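Class II aldolase/adducin domain protein (Pseudomonas syringae pv. phaseolicola 1448A, PDB 3OCR) is of unknown specific function but belongs to the class II aldolase/adducin family and may bind actin filaments. Local coordinates at residues D66-F78 / L102-H116. Sequence-based numbering, arbitrary orientation.
Sequences DEHFLINAFGLLF and LGINYAGYVIHSAIH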
ATOM      1  N   ASP A  66      -8.727 -17.067 -39.777  1.00 51.54           N
ATOM      2  CA  ASP A  66      -8.008 -18.108 -39.038  1.00 49.43           C
ATOM      3  C   ASP A  66      -8.279 -18.040 -37.541  1.00 47.28           C
ATOM      4  O   ASP A  66      -8.294 -16.945 -36.950  1.00 46.93           O
ATOM      5  CB  ASP A  66      -6.506 -17.971 -39.259  1.00 49.58           C
ATOM      6  CG  ASP A  66      -6.118 -18.048 -40.719  1.00 51.98           C
ATOM      7  OD1 ASP A  66      -6.280 -19.129 -41.337  1.00 52.30           O
ATOM      8  OD2 ASP A  66      -5.637 -17.022 -41.244  1.00 54.33           O
ATOM      9  N   GLU A  67      -8.464 -19.204 -36.921  1.00 45.02           N
ATOM     10  CA  GLU A  67      -8.605 -19.271 -35.473  1.00 43.13           C
ATOM     11  C   GLU A  67      -7.225 -19.168 -34.809  1.00 40.64           C
ATOM     12  O   GLU A  67      -6.717 -20.133 -34.233  1.00 39.92           O
ATOM     13  CB  GLU A  67      -9.380 -20.524 -35.042  1.00 44.03           C
ATOM     14  CG  GLU A  67     -10.885 -20.511 -35.425  1.00 47.36           C
ATOM     15  CD  GLU A  67     -11.744 -19.602 -34.520  1.00 50.58           C
ATOM     16  OE1 GLU A  67     -11.610 -19.665 -33.274  1.00 51.38           O
ATOM     17  OE2 GLU A  67     -12.566 -18.824 -35.057  1.00 52.49           O
ATOM     18  N   HIS A  68      -6.625 -17.983 -34.928  1.00 38.43           N
ATOM     19  CA  HIS A  68      -5.321 -17.683 -34.345  1.00 36.03           C
ATOM     20  C   HIS A  68      -5.459 -16.658 -33.226  1.00 34.22           C
ATOM     21  O   HIS A  68      -6.377 -15.828 -33.254  1.00 33.94           O
ATOM     22  CB  HIS A  68      -4.335 -17.195 -35.404  1.00 36.62           C
ATOM     23  CG  HIS A  68      -3.955 -18.241 -36.406  1.00 38.66           C
ATOM     24  ND1 HIS A  68      -3.318 -17.940 -37.593  1.00 40.04           N
ATOM     25  CD2 HIS A  68      -4.140 -19.582 -36.409  1.00 39.92           C
ATOM     26  CE1 HIS A  68      -3.120 -19.050 -38.280  1.00 41.61           C
ATOM     27  NE2 HIS A  68      -3.609 -20.062 -37.583  1.00 42.31           N
ATOM     28  N   PHE A  69      -4.557 -16.753 -32.242  1.00 31.84           N
ATOM     29  CA  PHE A  69      -4.597 -15.972 -31.007  1.00 30.46           C
ATOM     30  C   PHE A  69      -3.223 -15.485 -30.585  1.00 29.25           C
ATOM     31  O   PHE A  69      -2.209 -16.125 -30.856  1.00 29.30           O
ATOM     32  CB  PHE A  69      -5.218 -16.801 -29.863  1.00 30.22           C
ATOM     33  CG  PHE A  69      -6.554 -17.343 -30.206  1.00 31.07           C
ATOM     34  CD1 PHE A  69      -7.697 -16.632 -29.901  1.00 31.35           C
ATOM     35  CD2 PHE A  69      -6.670 -18.542 -30.921  1.00 32.63           C
ATOM     36  CE1 PHE A  69      -8.954 -17.121 -30.259  1.00 32.38           C
ATOM     37  CE2 PHE A  69      -7.920 -19.032 -31.299  1.00 32.29           C
ATOM     38  CZ  PHE A  69      -9.067 -18.316 -30.961  1.00 32.57           C
ATOM     39  N   LEU A  70      -3.207 -14.341 -29.907  1.00 28.22           N
ATOM     40  CA  LEU A  70      -1.978 -13.748 -29.384  1.00 26.94           C
ATOM     41  C   LEU A  70      -1.885 -13.894 -27.873  1.00 26.27           C
ATOM     42  O   LEU A  70      -2.886 -13.739 -27.155  1.00 26.13           O
ATOM     43  CB  LEU A  70      -1.920 -12.273 -29.772  1.00 27.80           C
ATOM     44  CG  LEU A  70      -1.834 -11.983 -31.272  1.00 28.65           C
ATOM     45  CD1 LEU A  70      -2.489 -10.615 -31.625  1.00 28.86           C
ATOM     46  CD2 LEU A  70      -0.374 -12.028 -31.696  1.00 30.43           C
ATOM     47  N   ILE A  71      -0.679 -14.196 -27.392  1.00 25.54           N
ATOM     48  CA  ILE A  71      -0.399 -14.354 -25.962  1.00 24.29           C
ATOM     49  C   ILE A  71       1.080 -14.000 -25.707  1.00 24.57           C
ATOM     50  O   ILE A  71       1.890 -13.922 -26.664  1.00 23.72           O
ATOM     51  CB  ILE A  71      -0.775 -15.795 -25.489  1.00 24.68           C
ATOM     52  CG1 ILE A  71      -0.792 -15.908 -23.965  1.00 24.40           C
ATOM     53  CG2 ILE A  71       0.126 -16.840 -26.170  1.00 23.81           C
ATOM     54  CD1 ILE A  71      -1.843 -16.872 -23.415  1.00 23.79           C
ATOM     55  N   ASN A  72       1.425 -13.729 -24.446  1.00 24.27           N
ATOM     56  CA  ASN A  72       2.821 -13.460 -24.079  1.00 25.31           C
ATOM     57  C   ASN A  72       3.724 -14.672 -24.290  1.00 25.34           C
ATOM     58  O   ASN A  72       3.280 -15.825 -24.171  1.00 25.16           O
ATOM     59  CB  ASN A  72       2.966 -12.895 -22.638  1.00 24.85           C
ATOM     60  CG  ASN A  72       2.529 -13.886 -21.551  1.00 27.33           C
ATOM     61  OD1 ASN A  72       1.452 -14.477 -21.609  1.00 27.23           O
ATOM     62  ND2 ASN A  72       3.375 -14.053 -20.548  1.00 31.37           N
ATOM     63  N   ALA A  73       4.971 -14.386 -24.637  1.00 25.76           N
ATOM     64  CA  ALA A  73       6.032 -15.379 -24.687  1.00 27.45           C
ATOM     65  C   ALA A  73       6.353 -15.877 -23.284  1.00 28.52           C
ATOM     66  O   ALA A  73       6.309 -15.108 -22.320  1.00 28.14           O
ATOM     67  CB  ALA A  73       7.305 -14.788 -25.362  1.00 27.02           C
ATOM     68  N   PHE A  74       6.719 -17.160 -23.212  1.00 30.51           N
ATOM     69  CA  PHE A  74       7.037 -17.893 -21.978  1.00 31.58           C
ATOM     70  C   PHE A  74       8.157 -17.231 -21.200  1.00 31.73           C
ATOM     71  O   PHE A  74       9.292 -17.172 -21.674  1.00 32.11           O
ATOM     72  CB  PHE A  74       7.506 -19.303 -22.364  1.00 32.26           C
ATOM     73  CG  PHE A  74       7.359 -20.346 -21.266  1.00 33.85           C
ATOM     74  CD1 PHE A  74       6.592 -20.098 -20.127  1.00 35.84           C
ATOM     75  CD2 PHE A  74       7.953 -21.606 -21.417  1.00 35.90           C
ATOM     76  CE1 PHE A  74       6.433 -21.084 -19.132  1.00 35.48           C
ATOM     77  CE2 PHE A  74       7.796 -22.600 -20.445  1.00 36.54           C
ATOM     78  CZ  PHE A  74       7.036 -22.336 -19.300  1.00 36.59           C
ATOM     79  N   GLY A  75       7.843 -16.699 -20.027  1.00 31.37           N
ATOM     80  CA  GLY A  75       8.900 -16.166 -19.159  1.00 31.68           C
ATOM     81  C   GLY A  75       9.159 -14.666 -19.207  1.00 31.57           C
ATOM     82  O   GLY A  75       9.955 -14.163 -18.426  1.00 32.01           O
ATOM     83  N   LEU A  76       8.487 -13.947 -20.101  1.00 31.28           N
ATOM     84  CA  LEU A  76       8.567 -12.483 -20.107  1.00 31.27           C
ATOM     85  C   LEU A  76       7.614 -11.884 -19.092  1.00 30.77           C
ATOM     86  O   LEU A  76       6.523 -12.392 -18.900  1.00 30.56           O
ATOM     87  CB  LEU A  76       8.206 -11.919 -21.478  1.00 31.07           C
ATOM     88  CG  LEU A  76       9.175 -12.143 -22.636  1.00 32.62           C
ATOM     89  CD1 LEU A  76       8.817 -11.156 -23.774  1.00 31.07           C
ATOM     90  CD2 LEU A  76      10.609 -11.970 -22.194  1.00 33.45           C
ATOM     91  N   LEU A  77       8.029 -10.789 -18.471  1.00 30.94           N
ATOM     92  CA  LEU A  77       7.170 -10.000 -17.596  1.00 30.52           C
ATOM     93  C   LEU A  77       6.202  -9.121 -18.408  1.00 30.12           C
ATOM     94  O   LEU A  77       6.513  -8.723 -19.524  1.00 29.91           O
ATOM     95  CB  LEU A  77       8.035  -9.118 -16.696  1.00 31.05           C
ATOM     96  CG  LEU A  77       8.994  -9.837 -15.751  1.00 32.77           C
ATOM     97  CD1 LEU A  77       9.911  -8.832 -15.072  1.00 33.87           C
ATOM     98  CD2 LEU A  77       8.173 -10.625 -14.718  1.00 34.43           C
ATOM     99  N   PHE A  78       5.041  -8.818 -17.825  1.00 29.68           N
ATOM    100  CA  PHE A  78       4.000  -7.994 -18.455  1.00 29.94           C
ATOM    101  C   PHE A  78       4.595  -6.678 -18.913  1.00 31.66           C
ATOM    102  O   PHE A  78       4.191  -6.121 -19.931  1.00 32.02           O
ATOM    103  CB  PHE A  78       2.870  -7.742 -17.462  1.00 29.02           C
ATOM    104  CG  PHE A  78       1.859  -8.872 -17.383  1.00 28.91           C
ATOM    105  CD1 PHE A  78       2.242 -10.195 -17.638  1.00 29.23           C
ATOM    106  CD2 PHE A  78       0.539  -8.611 -17.068  1.00 29.13           C
ATOM    107  CE1 PHE A  78       1.315 -11.247 -17.570  1.00 29.03           C
ATOM    108  CE2 PHE A  78      -0.414  -9.658 -16.985  1.00 29.98           C
ATOM    109  CZ  PHE A  78      -0.014 -10.977 -17.239  1.00 29.22           C
ATOM    110  N   LEU A 102      10.915 -18.060 -27.708  1.00 40.54           N
ATOM    111  CA  LEU A 102      10.684 -18.511 -26.323  1.00 38.86           C
ATOM    112  C   LEU A 102       9.471 -19.414 -26.184  1.00 37.51           C
ATOM    113  O   LEU A 102       9.282 -20.054 -25.156  1.00 37.17           O
ATOM    114  CB  LEU A 102      10.526 -17.322 -25.366  1.00 38.45           C
ATOM    115  CG  LEU A 102      11.709 -16.370 -25.151  1.00 38.97           C
ATOM    116  CD1 LEU A 102      11.260 -15.127 -24.387  1.00 38.85           C
ATOM    117  CD2 LEU A 102      12.864 -17.062 -24.429  1.00 39.08           C
ATOM    118  N   GLY A 103       8.632 -19.438 -27.212  1.00 36.82           N
ATOM    119  CA  GLY A 103       7.370 -20.167 -27.152  1.00 35.27           C
ATOM    120  C   GLY A 103       6.458 -19.593 -26.093  1.00 34.38           C
ATOM    121  O   GLY A 103       6.620 -18.439 -25.669  1.00 34.47           O
ATOM    122  N   ILE A 104       5.494 -20.393 -25.658  1.00 33.39           N
ATOM    123  CA  ILE A 104       4.477 -19.918 -24.738  1.00 32.71           C
ATOM    124  C   ILE A 104       4.418 -20.831 -23.543  1.00 32.83           C
ATOM    125  O   ILE A 104       5.001 -21.894 -23.549  1.00 32.86           O
ATOM    126  CB  ILE A 104       3.049 -19.859 -25.397  1.00 32.59           C
ATOM    127  CG1 ILE A 104       2.519 -21.267 -25.742  1.00 33.02           C
ATOM    128  CG2 ILE A 104       3.054 -18.933 -26.616  1.00 32.32           C
ATOM    129  CD1 ILE A 104       0.962 -21.346 -25.895  1.00 34.37           C
ATOM    130  N   ASN A 105       3.727 -20.391 -22.508  1.00 33.11           N
ATOM    131  CA  ASN A 105       3.389 -21.277 -21.415  1.00 34.26           C
ATOM    132  C   ASN A 105       2.205 -22.098 -21.869  1.00 34.72           C
ATOM    133  O   ASN A 105       1.054 -21.654 -21.780  1.00 34.29           O
ATOM    134  CB  ASN A 105       3.001 -20.479 -20.179  1.00 34.05           C
ATOM    135  CG  ASN A 105       2.586 -21.356 -19.032  1.00 35.29           C
ATOM    136  OD1 ASN A 105       2.462 -22.574 -19.171  1.00 36.36           O
ATOM    137  ND2 ASN A 105       2.377 -20.739 -17.874  1.00 36.16           N
ATOM    138  N   TYR A 106       2.500 -23.292 -22.358  1.00 35.92           N
ATOM    139  CA  TYR A 106       1.485 -24.137 -22.969  1.00 37.37           C
ATOM    140  C   TYR A 106       0.349 -24.480 -21.998  1.00 37.31           C
ATOM    141  O   TYR A 106      -0.822 -24.465 -22.383  1.00 37.72           O
ATOM    142  CB  TYR A 106       2.138 -25.407 -23.484  1.00 38.17           C
ATOM    143  CG  TYR A 106       1.314 -26.231 -24.441  1.00 41.39           C
ATOM    144  CD1 TYR A 106       0.458 -27.237 -23.969  1.00 42.85           C
ATOM    145  CD2 TYR A 106       1.434 -26.048 -25.825  1.00 42.81           C
ATOM    146  CE1 TYR A 106      -0.269 -28.026 -24.851  1.00 45.50           C
ATOM    147  CE2 TYR A 106       0.705 -26.825 -26.714  1.00 44.54           C
ATOM    148  CZ  TYR A 106      -0.141 -27.811 -26.223  1.00 45.79           C
ATOM    149  OH  TYR A 106      -0.852 -28.579 -27.104  1.00 46.80           O
ATOM    150  N   ALA A 107       0.693 -24.765 -20.747  1.00 36.85           N
ATOM    151  CA  ALA A 107      -0.309 -25.140 -19.749  1.00 36.75           C
ATOM    152  C   ALA A 107      -1.172 -23.944 -19.317  1.00 36.14           C
ATOM    153  O   ALA A 107      -2.364 -24.099 -19.026  1.00 36.41           O
ATOM    154  CB  ALA A 107       0.368 -25.784 -18.548  1.00 37.70           C
ATOM    155  N   GLY A 108      -0.571 -22.753 -19.285  1.00 34.38           N
ATOM    156  CA  GLY A 108      -1.304 -21.525 -18.942  1.00 33.28           C
ATOM    157  C   GLY A 108      -2.307 -21.088 -20.008  1.00 32.52           C
ATOM    158  O   GLY A 108      -3.222 -20.327 -19.724  1.00 32.47           O
ATOM    159  N   TYR A 109      -2.113 -21.553 -21.244  1.00 32.04           N
ATOM    160  CA  TYR A 109      -2.978 -21.208 -22.372  1.00 31.22           C
ATOM    161  C   TYR A 109      -4.288 -22.006 -22.455  1.00 31.39           C
ATOM    162  O   TYR A 109      -5.234 -21.602 -23.147  1.00 31.70           O
ATOM    163  CB  TYR A 109      -2.201 -21.375 -23.681  1.00 30.84           C
ATOM    164  CG  TYR A 109      -2.983 -21.078 -24.949  1.00 30.34           C
ATOM    165  CD1 TYR A 109      -3.399 -19.780 -25.256  1.00 30.75           C
ATOM    166  CD2 TYR A 109      -3.275 -22.093 -25.867  1.00 29.77           C
ATOM    167  CE1 TYR A 109      -4.120 -19.502 -26.452  1.00 31.27           C
ATOM    168  CE2 TYR A 109      -4.003 -21.822 -27.048  1.00 30.13           C
ATOM    169  CZ  TYR A 109      -4.409 -20.528 -27.333  1.00 31.01           C
ATOM    170  OH  TYR A 109      -5.093 -20.258 -28.511  1.00 33.18           O
ATOM    171  N   VAL A 110      -4.335 -23.143 -21.780  1.00 30.87           N
ATOM    172  CA  VAL A 110      -5.505 -24.011 -21.832  1.00 30.83           C
ATOM    173  C   VAL A 110      -6.817 -23.310 -21.459  1.00 29.95           C
ATOM    174  O   VAL A 110      -7.835 -23.498 -22.128  1.00 30.43           O
ATOM    175  CB  VAL A 110      -5.293 -25.265 -20.968  1.00 31.24           C
ATOM    176  CG1 VAL A 110      -6.606 -26.054 -20.824  1.00 31.85           C
ATOM    177  CG2 VAL A 110      -4.176 -26.153 -21.591  1.00 32.32           C
ATOM    178  N   ILE A 111      -6.805 -22.503 -20.403  1.00 29.03           N
ATOM    179  CA  ILE A 111      -8.024 -21.776 -20.029  1.00 28.59           C
ATOM    180  C   ILE A 111      -8.484 -20.812 -21.131  1.00 27.32           C
ATOM    181  O   ILE A 111      -9.658 -20.744 -21.446  1.00 27.21           O
ATOM    182  CB  ILE A 111      -7.909 -21.077 -18.640  1.00 28.64           C
ATOM    183  CG1 ILE A 111      -9.269 -20.492 -18.242  1.00 30.36           C
ATOM    184  CG2 ILE A 111      -6.765 -20.026 -18.606  1.00 29.11           C
ATOM    185  CD1 ILE A 111      -9.488 -20.420 -16.736  1.00 34.61           C
ATOM    186  N   HIS A 112      -7.536 -20.101 -21.729  1.00 26.87           N
ATOM    187  CA  HIS A 112      -7.813 -19.202 -22.827  1.00 26.62           C
ATOM    188  C   HIS A 112      -8.413 -19.967 -24.001  1.00 27.18           C
ATOM    189  O   HIS A 112      -9.457 -19.576 -24.529  1.00 27.33           O
ATOM    190  CB  HIS A 112      -6.543 -18.425 -23.194  1.00 26.20           C
ATOM    191  CG  HIS A 112      -6.059 -17.558 -22.070  1.00 25.52           C
ATOM    192  ND1 HIS A 112      -6.521 -16.273 -21.870  1.00 23.07           N
ATOM    193  CD2 HIS A 112      -5.219 -17.822 -21.036  1.00 24.46           C
ATOM    194  CE1 HIS A 112      -5.963 -15.773 -20.782  1.00 23.47           C
ATOM    195  NE2 HIS A 112      -5.168 -16.691 -20.256  1.00 23.87           N
ATOM    196  N   SER A 113      -7.766 -21.072 -24.369  1.00 28.00           N
ATOM    197  CA  SER A 113      -8.225 -21.942 -25.445  1.00 29.00           C
ATOM    198  C   SER A 113      -9.654 -22.460 -25.204  1.00 28.84           C
ATOM    199  O   SER A 113     -10.499 -22.421 -26.100  1.00 28.90           O
ATOM    200  CB  SER A 113      -7.273 -23.134 -25.571  1.00 28.77           C
ATOM    201  OG  SER A 113      -7.698 -23.938 -26.648  1.00 33.29           O
ATOM    202  N   ALA A 114      -9.919 -22.948 -23.997  1.00 29.08           N
ATOM    203  CA  ALA A 114     -11.259 -23.471 -23.675  1.00 29.35           C
ATOM    204  C   ALA A 114     -12.340 -22.406 -23.869  1.00 29.23           C
ATOM    205  O   ALA A 114     -13.395 -22.676 -24.469  1.00 30.02           O
ATOM    206  CB  ALA A 114     -11.303 -24.018 -22.239  1.00 29.76           C
ATOM    207  N   ILE A 115     -12.088 -21.199 -23.366  1.00 28.96           N
ATOM    208  CA  ILE A 115     -13.074 -20.117 -23.473  1.00 28.07           C
ATOM    209  C   ILE A 115     -13.230 -19.596 -24.910  1.00 27.87           C
ATOM    210  O   ILE A 115     -14.354 -19.494 -25.392  1.00 27.66           O
ATOM    211  CB  ILE A 115     -12.805 -18.940 -22.476  1.00 27.56           C
ATOM    212  CG1 ILE A 115     -12.689 -19.438 -21.024  1.00 29.17           C
ATOM    213  CG2 ILE A 115     -13.903 -17.878 -22.586  1.00 27.29           C
ATOM    214  CD1 ILE A 115     -13.903 -20.278 -20.505  1.00 30.72           C
ATOM    215  N   HIS A 116     -12.116 -19.280 -25.583  1.00 28.29           N
ATOM    216  CA  HIS A 116     -12.156 -18.836 -26.982  1.00 28.93           C
ATOM    217  C   HIS A 116     -12.893 -19.801 -27.929  1.00 29.78           C
ATOM    218  O   HIS A 116     -13.601 -19.386 -28.862  1.00 30.07           O
ATOM    219  CB  HIS A 116     -10.738 -18.558 -27.523  1.00 28.13           C
ATOM    220  CG  HIS A 116     -10.180 -17.224 -27.114  1.00 27.88           C
ATOM    221  ND1 HIS A 116     -10.770 -16.027 -27.469  1.00 28.08           N
ATOM    222  CD2 HIS A 116      -9.074 -16.899 -26.403  1.00 26.78           C
ATOM    223  CE1 HIS A 116     -10.060 -15.026 -26.980  1.00 25.55           C
ATOM    224  NE2 HIS A 116      -9.033 -15.529 -26.318  1.00 26.07           N
TER
HETATM  225  O   HOH W   1       2.436 -17.883 -22.483  1.00 27.19           O
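On one side of the mixed sheet of this aldolase/adducin domain, Phe69 and Ile71 of strand 68-71 pack against helix 110-118 and its lead-in, while the loop after the strand packs along residues 102-105. Phe69 brings CE1 over one face of the His116 ring, 3.4 Å from CG, the two planes turned 39° apart; Tyr109 OH meets the same phenyl obliquely, 3.4 Å from CD2. Two residues on, the beta branch of Ile71 lets one side chain fill two directions: with CG1 anti to the backbone N (chi1 -167°), CD1 reaches the edge of the Tyr109 ring and one face of His112, while CG2 meets Ile104 CG2 at 3.6 Å.

Beyond the strand, Phe74 N donates an almost straight hydrogen bond to Gly103 O (2.8 Å, 170°), and a water joins Asn72 O to Asn105 N. The Phe74 ring receives Asn105 CA over one face, 4.0 Å from its centroid, as a CH-pi contact, and Arg255 of a second subunit makes a cation-pi contact with this ring. Gly103 has a positive phi, which glycine accepts readily, and Asn105 OD1 accepts from Gly108 N in an Asx motif at the approach to the helix. Ser59 OG bonds to His112 ND1 and His116 NE2, while one flat pi face of each imidazole packs against Ile71 CD1 or Phe69 CE1: hydrophobic packing dominates beside the helix, and backbone and water bonds tie the loops.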